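Local coordinates for protein cysteine protease-like virA (Shigella flexneri, PDB 3EB8) that acts as a secreted virulence effector required for entry into epithelial cells and for spreading within and between them, although its reported tubulin-protease activity is disputed, at residues F137-V140 and W141-Y145; A227-S230 and A231-A235; L326-A329 and G330-P333; S334-G337 and L338-I342. All coordinates share one frame; numbering follows the deposited sequence.

Interaction 1: residues F137-V140 and W141-Y145; sequences FNSV and WHDIY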
loop_
_atom_site.group_PDB
_atom_site.type_symbol
_atom_site.label_atom_id
_atom_site.label_comp_id
_atom_site.label_asym_id
_atom_site.label_seq_id
_atom_site.Cartn_x
_atom_site.Cartn_y
_atom_site.Cartn_z
ATOM N N PHE A 137 8.587 13.732 8.540
ATOM C CA PHE A 137 8.591 14.078 7.117
ATOM C C PHE A 137 9.755 14.974 6.717
ATOM O O PHE A 137 9.766 15.527 5.618
ATOM C CB PHE A 137 7.261 14.716 6.684
ATOM C CG PHE A 137 6.100 13.774 6.741
ATOM C CD1 PHE A 137 5.276 13.728 7.866
ATOM C CD2 PHE A 137 5.835 12.916 5.675
ATOM C CE1 PHE A 137 4.209 12.830 7.927
ATOM C CE2 PHE A 137 4.766 12.023 5.724
ATOM C CZ PHE A 137 3.961 11.971 6.850
ATOM N N ASN A 138 10.741 15.119 7.597
ATOM C CA ASN A 138 11.924 15.904 7.259
ATOM C C ASN A 138 12.581 15.471 5.943
ATOM O O ASN A 138 13.002 16.306 5.148
ATOM C CB ASN A 138 12.962 15.862 8.386
ATOM C CG ASN A 138 12.849 17.047 9.332
ATOM O OD1 ASN A 138 11.843 17.770 9.333
ATOM N ND2 ASN A 138 13.882 17.253 10.150
ATOM N N SER A 139 12.666 14.168 5.709
ATOM C CA SER A 139 13.410 13.685 4.559
ATOM C C SER A 139 12.556 13.483 3.309
ATOM O O SER A 139 13.048 12.947 2.313
ATOM C CB SER A 139 14.139 12.388 4.903
ATOM O OG SER A 139 13.224 11.351 5.181
ATOM N N VAL A 140 11.300 13.935 3.351
ATOM C CA VAL A 140 10.335 13.577 2.319
ATOM C C VAL A 140 10.739 13.964 0.890
ATOM O O VAL A 140 10.578 13.161 -0.022
ATOM C CB VAL A 140 8.911 14.086 2.644
ATOM C CG1 VAL A 140 8.850 15.578 2.576
ATOM C CG2 VAL A 140 7.908 13.482 1.684
ATOM N N TRP A 141 11.261 15.173 0.691
ATOM C CA TRP A 141 11.706 15.591 -0.645
ATOM C C TRP A 141 12.828 14.697 -1.199
ATOM O O TRP A 141 12.794 14.310 -2.363
ATOM C CB TRP A 141 12.193 17.048 -0.674
ATOM C CG TRP A 141 11.232 18.105 -0.193
ATOM C CD1 TRP A 141 11.564 19.325 0.328
ATOM C CD2 TRP A 141 9.797 18.051 -0.203
ATOM N NE1 TRP A 141 10.431 20.029 0.647
ATOM C CE2 TRP A 141 9.333 19.268 0.343
ATOM C CE3 TRP A 141 8.862 17.090 -0.604
ATOM C CZ2 TRP A 141 7.973 19.550 0.492
ATOM C CZ3 TRP A 141 7.506 17.371 -0.455
ATOM C CH2 TRP A 141 7.077 18.590 0.091
ATOM N N HIS A 142 13.827 14.387 -0.377
ATOM C CA HIS A 142 14.930 13.538 -0.830
ATOM C C HIS A 142 14.460 12.104 -1.026
ATOM O O HIS A 142 14.928 11.409 -1.922
ATOM C CB HIS A 142 16.110 13.583 0.150
ATOM C CG HIS A 142 16.709 14.945 0.311
ATOM N ND1 HIS A 142 15.996 16.021 0.797
ATOM C CD2 HIS A 142 17.955 15.406 0.051
ATOM C CE1 HIS A 142 16.776 17.087 0.826
ATOM N NE2 HIS A 142 17.970 16.741 0.379
ATOM N N ASP A 143 13.527 11.675 -0.182
ATOM C CA ASP A 143 12.908 10.362 -0.311
ATOM C C ASP A 143 12.209 10.168 -1.671
ATOM O O ASP A 143 12.445 9.180 -2.358
ATOM C CB ASP A 143 11.945 10.111 0.855
ATOM C CG ASP A 143 12.672 9.989 2.181
ATOM O OD1 ASP A 143 13.895 9.721 2.150
ATOM O OD2 ASP A 143 12.038 10.162 3.250
ATOM N N ILE A 144 11.361 11.101 -2.082
ATOM C CA ILE A 144 10.722 10.936 -3.397
ATOM C C ILE A 144 11.749 11.050 -4.539
ATOM O O ILE A 144 11.763 10.234 -5.454
ATOM C CB ILE A 144 9.500 11.870 -3.601
ATOM C CG1 ILE A 144 8.734 11.474 -4.868
ATOM C CG2 ILE A 144 9.931 13.312 -3.633
ATOM C CD1 ILE A 144 7.348 12.118 -5.005
ATOM N N TYR A 145 12.636 12.032 -4.460
ATOM C CA TYR A 145 13.688 12.169 -5.449
ATOM C C TYR A 145 14.442 10.841 -5.660
ATOM O O TYR A 145 14.470 10.300 -6.767
ATOM C CB TYR A 145 14.674 13.279 -5.062
ATOM C CG TYR A 145 15.772 13.463 -6.085
ATOM C CD1 TYR A 145 15.514 14.092 -7.286
ATOM C CD2 TYR A 145 17.047 12.965 -5.869
ATOM C CE1 TYR A 145 16.491 14.247 -8.235
ATOM C CE2 TYR A 145 18.046 13.117 -6.813
ATOM C CZ TYR A 145 17.762 13.763 -7.999
ATOM O OH TYR A 145 18.743 13.926 -8.961
HETATM O O HOH W 1 11.871 17.399 2.826
#
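The indole of W141 carries V140 CG1 on one face, 3.5 Å above its plane and offset toward the rim, with a water over that same face, again near the rim. V140 CG1 sits 3.8 Å from the centroid of the W141 six-membered ring, 23° off the normal, a CH-pi contact between side chains that point the same way. W141 NE1 donates to K187 O, while T233 of helix 226-234 packs against the indole. The water also ties the backbone together, giving a hydrogen to N138 O and accepting from W141 N. S139 OG, placed between its own backbone N and carbonyl carbon (chi1 65°), donates to D143 OD2 over 2.6 Å, on the syn side though 32° out of the carboxylate plane. Q238 meets both members of this pair, its N on D143 OD2 and its OE1 as a further partner of S139 OG. The backbone bonds D143 N to S139 O (2.8 Å) and I144 N to V140 O (3.0 Å) complete the first turn. This is the start of an alpha helix, 140-149: a type I turn, F137 to V140, runs straight into it, with S139 at the N-cap position, its hydroxyl making no capping bond.

Interaction 2: residues A227-S230 and A231-A235; sequences AFIS and ALTSA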
loop_
_atom_site.group_PDB
_atom_site.type_symbol
_atom_site.label_atom_id
_atom_site.label_comp_id
_atom_site.label_asym_id
_atom_site.label_seq_id
_atom_site.Cartn_x
_atom_site.Cartn_y
_atom_site.Cartn_z
ATOM N N ALA A 227 -2.932 19.800 -2.151
ATOM C CA ALA A 227 -3.247 18.674 -1.303
ATOM C C ALA A 227 -2.855 17.388 -2.019
ATOM O O ALA A 227 -2.385 16.445 -1.401
ATOM C CB ALA A 227 -4.723 18.663 -0.926
ATOM N N PHE A 228 -3.036 17.367 -3.336
ATOM C CA PHE A 228 -2.619 16.223 -4.120
ATOM C C PHE A 228 -1.087 16.073 -4.134
ATOM O O PHE A 228 -0.560 14.978 -3.950
ATOM C CB PHE A 228 -3.155 16.272 -5.554
ATOM C CG PHE A 228 -2.658 15.135 -6.389
ATOM C CD1 PHE A 228 -3.240 13.878 -6.282
ATOM C CD2 PHE A 228 -1.548 15.296 -7.211
ATOM C CE1 PHE A 228 -2.741 12.800 -7.014
ATOM C CE2 PHE A 228 -1.051 14.229 -7.953
ATOM C CZ PHE A 228 -1.642 12.975 -7.857
ATOM N N ILE A 229 -0.378 17.173 -4.357
ATOM C CA ILE A 229 1.080 17.120 -4.330
ATOM C C ILE A 229 1.540 16.583 -2.979
ATOM O O ILE A 229 2.440 15.749 -2.891
ATOM C CB ILE A 229 1.700 18.511 -4.567
ATOM C CG1 ILE A 229 1.263 19.058 -5.932
ATOM C CG2 ILE A 229 3.218 18.447 -4.435
ATOM C CD1 ILE A 229 1.490 18.078 -7.094
ATOM N N SER A 230 0.875 17.057 -1.935
ATOM C CA SER A 230 1.173 16.666 -0.574
ATOM C C SER A 230 0.924 15.181 -0.390
ATOM O O SER A 230 1.730 14.493 0.234
ATOM C CB SER A 230 0.325 17.489 0.411
ATOM O OG SER A 230 0.718 18.854 0.424
ATOM N N ALA A 231 -0.183 14.691 -0.950
ATOM C CA ALA A 231 -0.548 13.276 -0.837
ATOM C C ALA A 231 0.446 12.366 -1.569
ATOM O O ALA A 231 0.912 11.357 -1.024
ATOM C CB ALA A 231 -1.938 13.049 -1.370
ATOM N N LEU A 232 0.753 12.727 -2.813
ATOM C CA LEU A 232 1.733 12.003 -3.617
ATOM C C LEU A 232 3.125 11.952 -2.962
ATOM O O LEU A 232 3.733 10.878 -2.835
ATOM C CB LEU A 232 1.840 12.649 -4.993
ATOM C CG LEU A 232 2.926 12.147 -5.949
ATOM C CD1 LEU A 232 2.773 10.647 -6.245
ATOM C CD2 LEU A 232 2.911 12.965 -7.235
ATOM N N THR A 233 3.634 13.113 -2.546
ATOM C CA THR A 233 4.994 13.173 -2.002
ATOM C C THR A 233 5.081 12.514 -0.636
ATOM O O THR A 233 6.014 11.787 -0.350
ATOM C CB THR A 233 5.568 14.620 -1.958
ATOM O OG1 THR A 233 4.753 15.460 -1.130
ATOM C CG2 THR A 233 5.626 15.208 -3.364
ATOM N N SER A 234 4.081 12.739 0.198
ATOM C CA SER A 234 4.107 12.165 1.530
ATOM C C SER A 234 4.232 10.649 1.491
ATOM O O SER A 234 4.771 10.048 2.430
ATOM C CB SER A 234 2.851 12.551 2.302
ATOM O OG SER A 234 1.727 11.832 1.843
ATOM N N ALA A 235 3.723 10.042 0.417
ATOM C CA ALA A 235 3.661 8.585 0.296
ATOM C C ALA A 235 5.045 7.941 0.276
ATOM O O ALA A 235 5.181 6.752 0.542
ATOM C CB ALA A 235 2.859 8.157 -0.951
#
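From A227 to S234 the backbone keeps regular i to i+4 hydrogen bonding, A231 N to A227 O and S234 N to S230 O both being 2.9 Å, and L232 N to F228 O 2.8 Å. Within this frame, I229 O is held twice by one residue: T233 N and T233 OG1 both reach it at 2.9 Å, from opposite faces of the carbonyl plane. The hydroxyl can do this because OG1 stands between the backbone N and the carbonyl carbon (chi1 60°), folded back toward the previous turn; T233 CG2 meets I229 CG2 at 4.2 Å as the two side chains cross obliquely. A threonine hydroxyl bonded to the carbonyl four residues back is a familiar way of satisfying a buried polar group in an alpha helix, here the short helix 226-234 in the region assigned to tubulin binding. One residue earlier, L232 CD2 comes within 4.2 Å of F228 CE2, and the F228 ring also meets Y300 edge to face. L173 of helix 167-176 covers both I229 and L232. Of the two buried serines, S230 OG turns back to P226 O at the start of the same helix, while S234 OG leaves it for Y325 OH on strand 315-327.

Interaction 3: residues L326-A329 and G330-P333; sequences LVHA and GTLP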
loop_
_atom_site.group_PDB
_atom_site.type_symbol
_atom_site.label_atom_id
_atom_site.label_comp_id
_atom_site.label_asym_id
_atom_site.label_seq_id
_atom_site.Cartn_x
_atom_site.Cartn_y
_atom_site.Cartn_z
ATOM N N LEU A 326 -5.693 9.685 5.074
ATOM C CA LEU A 326 -6.388 10.765 4.389
ATOM C C LEU A 326 -5.532 12.031 4.392
ATOM O O LEU A 326 -4.952 12.397 5.414
ATOM C CB LEU A 326 -7.669 11.073 5.156
ATOM C CG LEU A 326 -8.996 11.124 4.425
ATOM C CD1 LEU A 326 -9.288 9.770 3.791
ATOM C CD2 LEU A 326 -10.063 11.484 5.435
ATOM N N VAL A 327 -5.465 12.707 3.255
ATOM C CA VAL A 327 -4.865 14.029 3.196
ATOM C C VAL A 327 -5.944 15.069 2.921
ATOM O O VAL A 327 -6.568 15.052 1.851
ATOM C CB VAL A 327 -3.807 14.131 2.090
ATOM C CG1 VAL A 327 -3.167 15.521 2.131
ATOM C CG2 VAL A 327 -2.767 13.023 2.234
ATOM N N HIS A 328 -6.159 15.968 3.885
ATOM C CA HIS A 328 -7.225 16.970 3.811
ATOM C C HIS A 328 -6.968 18.036 2.725
ATOM O O HIS A 328 -5.828 18.291 2.329
ATOM C CB HIS A 328 -7.465 17.611 5.200
ATOM C CG HIS A 328 -6.490 18.696 5.555
ATOM N ND1 HIS A 328 -5.439 18.503 6.430
ATOM C CD2 HIS A 328 -6.400 19.984 5.142
ATOM C CE1 HIS A 328 -4.743 19.622 6.538
ATOM N NE2 HIS A 328 -5.302 20.535 5.764
ATOM N N ALA A 329 -8.038 18.667 2.269
ATOM C CA ALA A 329 -8.004 19.610 1.141
ATOM C C ALA A 329 -7.006 20.768 1.207
ATOM O O ALA A 329 -6.452 21.192 0.187
ATOM C CB ALA A 329 -9.390 20.159 0.906
ATOM N N GLY A 330 -6.790 21.332 2.381
ATOM C CA GLY A 330 -5.879 22.468 2.428
ATOM C C GLY A 330 -4.413 22.169 2.730
ATOM O O GLY A 330 -3.663 23.088 3.092
ATOM N N THR A 331 -3.990 20.909 2.598
ATOM C CA THR A 331 -2.641 20.547 3.039
ATOM C C THR A 331 -1.564 21.183 2.178
ATOM O O THR A 331 -1.616 21.108 0.949
ATOM C CB THR A 331 -2.376 19.011 3.022
ATOM O OG1 THR A 331 -3.351 18.327 3.813
ATOM C CG2 THR A 331 -0.991 18.720 3.592
ATOM N N LEU A 332 -0.575 21.789 2.822
ATOM C CA LEU A 332 0.547 22.381 2.102
ATOM C C LEU A 332 1.701 21.393 1.962
ATOM O O LEU A 332 2.032 20.686 2.910
ATOM C CB LEU A 332 1.016 23.669 2.788
ATOM C CG LEU A 332 -0.061 24.759 2.876
ATOM C CD1 LEU A 332 0.472 25.953 3.647
ATOM C CD2 LEU A 332 -0.575 25.159 1.486
ATOM N N PRO A 333 2.310 21.340 0.767
ATOM C CA PRO A 333 3.409 20.427 0.480
ATOM C C PRO A 333 4.696 20.855 1.196
ATOM O O PRO A 333 5.580 21.426 0.573
ATOM C CB PRO A 333 3.579 20.544 -1.045
ATOM C CG PRO A 333 2.435 21.307 -1.531
ATOM C CD PRO A 333 1.956 22.148 -0.407
#
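T331 folds back onto H328 across a type I beta turn, H328 to T331, at the point where strand 315-327 gives way to the connection leading into helix 335-341. The tight part of the contact is gathered round the T331 hydroxyl. OG1 donates to H328 O at 2.9 Å, and T331 N reaches the same oxygen at 3.2 Å, closing the turn. Both donors come from one face of the H328 carbonyl plane, and the amide stands well above it, 43° out, rather than on a lone pair. One residue thus grips one acceptor with backbone and side chain together, and the OG1 bond helps to hold the T331 side chain at its rotamer. Behind it, V327 CG1, set anti to its own nitrogen (chi1 -177°), lies 3.3 Å from T331 OG1, the two side chains crossing at about a right angle. V327 and T331 are buried: A231 and V302 pack on the valine, L338 and A341 on the threonine.

The solvent side is looser at the exposed corner of A329 and G330, plain backbone with a single methyl that points away from the returning chain. The imidazole of H328, although exposed too, belongs with the tight part. It lies over the turn, its CD2 coming to 3.1 Å from G330 N, and A341 touches it from the helix. Held there by a chi1 of 81°, which places CG between the backbone N and carbonyl carbon, the ring turns a face to the threonine: T331 OG1 lies 3.3 Å above the H328 ring plane, over its centre.

Interaction 4: residues S334-G337 and L338-I342; sequences SSEG and LRNAI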
loop_
_atom_site.group_PDB
_atom_site.type_symbol
_atom_site.label_atom_id
_atom_site.label_comp_id
_atom_site.label_asym_id
_atom_site.label_seq_id
_atom_site.Cartn_x
_atom_site.Cartn_y
_atom_site.Cartn_z
ATOM N N SER A 334 4.776 20.589 2.494
ATOM C CA SER A 334 5.986 20.792 3.267
ATOM C C SER A 334 5.987 19.801 4.417
ATOM O O SER A 334 4.963 19.217 4.749
ATOM C CB SER A 334 6.054 22.219 3.828
ATOM O OG SER A 334 5.143 22.392 4.906
ATOM N N SER A 335 7.144 19.623 5.030
ATOM C CA SER A 335 7.262 18.778 6.200
ATOM C C SER A 335 6.344 19.238 7.345
ATOM O O SER A 335 5.780 18.415 8.049
ATOM C CB SER A 335 8.722 18.749 6.641
ATOM O OG SER A 335 9.528 18.527 5.498
ATOM N N GLU A 336 6.198 20.546 7.541
ATOM C CA GLU A 336 5.222 21.042 8.522
ATOM C C GLU A 336 3.792 20.670 8.113
ATOM O O GLU A 336 3.050 20.108 8.906
ATOM C CB GLU A 336 5.332 22.568 8.769
ATOM C CG GLU A 336 4.245 23.093 9.727
ATOM C CD GLU A 336 4.426 24.531 10.140
ATOM O OE1 GLU A 336 3.443 25.153 10.620
ATOM O OE2 GLU A 336 5.557 25.037 10.003
ATOM N N GLY A 337 3.417 21.000 6.880
ATOM C CA GLY A 337 2.109 20.637 6.350
ATOM C C GLY A 337 1.789 19.150 6.514
ATOM O O GLY A 337 0.707 18.782 6.980
ATOM N N LEU A 338 2.750 18.303 6.147
ATOM C CA LEU A 338 2.589 16.846 6.181
ATOM C C LEU A 338 2.449 16.257 7.610
ATOM O O LEU A 338 1.474 15.577 7.904
ATOM C CB LEU A 338 3.728 16.158 5.404
ATOM C CG LEU A 338 3.837 16.452 3.900
ATOM C CD1 LEU A 338 4.757 15.476 3.141
ATOM C CD2 LEU A 338 2.458 16.458 3.287
ATOM N N ARG A 339 3.401 16.524 8.499
ATOM C CA ARG A 339 3.317 15.975 9.845
ATOM C C ARG A 339 2.052 16.447 10.583
ATOM O O ARG A 339 1.516 15.723 11.415
ATOM C CB ARG A 339 4.563 16.327 10.644
ATOM C CG ARG A 339 4.779 17.829 10.801
ATOM C CD ARG A 339 6.094 18.164 11.456
ATOM N NE ARG A 339 6.017 19.479 12.071
ATOM C CZ ARG A 339 6.780 20.514 11.739
ATOM N NH1 ARG A 339 7.710 20.383 10.804
ATOM N NH2 ARG A 339 6.622 21.679 12.356
ATOM N N ASN A 340 1.580 17.656 10.287
ATOM C CA ASN A 340 0.330 18.141 10.875
ATOM C C ASN A 340 -0.915 17.533 10.214
ATOM O O ASN A 340 -1.870 17.203 10.895
ATOM C CB ASN A 340 0.265 19.669 10.868
ATOM C CG ASN A 340 1.012 20.295 12.040
ATOM O OD1 ASN A 340 0.520 20.320 13.180
ATOM N ND2 ASN A 340 2.185 20.842 11.759
ATOM N N ALA A 341 -0.883 17.356 8.896
ATOM C CA ALA A 341 -2.006 16.746 8.171
ATOM C C ALA A 341 -2.105 15.221 8.364
ATOM O O ALA A 341 -3.204 14.672 8.389
ATOM C CB ALA A 341 -1.956 17.103 6.692
ATOM N N ILE A 342 -0.958 14.560 8.524
ATOM C CA ILE A 342 -0.888 13.094 8.586
ATOM C C ILE A 342 -0.109 12.591 9.802
ATOM O O ILE A 342 0.982 12.044 9.650
ATOM C CB ILE A 342 -0.192 12.512 7.326
ATOM C CG1 ILE A 342 -0.566 13.325 6.079
ATOM C CG2 ILE A 342 -0.530 11.015 7.171
ATOM C CD1 ILE A 342 0.242 12.991 4.857
#
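R339 sets CG between its backbone N and carbonyl carbon (chi1 60°) and then runs extended as far as NE, which carries the guanidinium back along the helix until one face lies over E336 CA, 3.4 Å above the plane and toward the rim. E336, with CG anti to its nitrogen and its chain extended beyond, passes it at a slant. The two charges stay loosely associated: E336 OE2 is 4.2 Å from R339 NH2 and well out of the guanidinium plane, too far for a salt bridge. N340 makes the more specific contact, its ND2 donating to E336 O at 3.1 Å with that oxygen close to the amide plane, while N340 N donates to the same oxygen from the opposite face of the carbonyl plane. These groups line the outer side of the short alpha helix 335-341, whose start is closed by an N-cap: S334 OG accepts from G337 N at 3.0 Å and 171°, a nearly straight bond. L338 N then donates to S334 O at 2.8 Å, and the L338 side chain drops inward, with CG 3.1 Å from S334 O, toward F137, S230 and S234. S335 OG bonds to F137 O in the loop ahead of helix 140-149.

In the fold
Interactions 1, 2, 3 and 4 come in that order along the chain, and interactions 1, 3 and 4 all pack on interaction 2. Interaction 2, on helix 226-234, lies centrally: its centre is about 8 Å from that of interaction 3, 10 Å from interaction 4 and 11 Å from interaction 1. Interactions 3 and 4 are consecutive, since strand 315-327 of the mixed sheet ends, turns at 328-331 and leads into helix 335-341; their centres are about 8 Å apart. Interactions 1 and 3, about 17 Å apart between centres, meet where W141 reaches P333. Helices 140-149, 226-234 (within the region assigned to tubulin binding) and 335-341 thus pack together beside the end of strand 315-327.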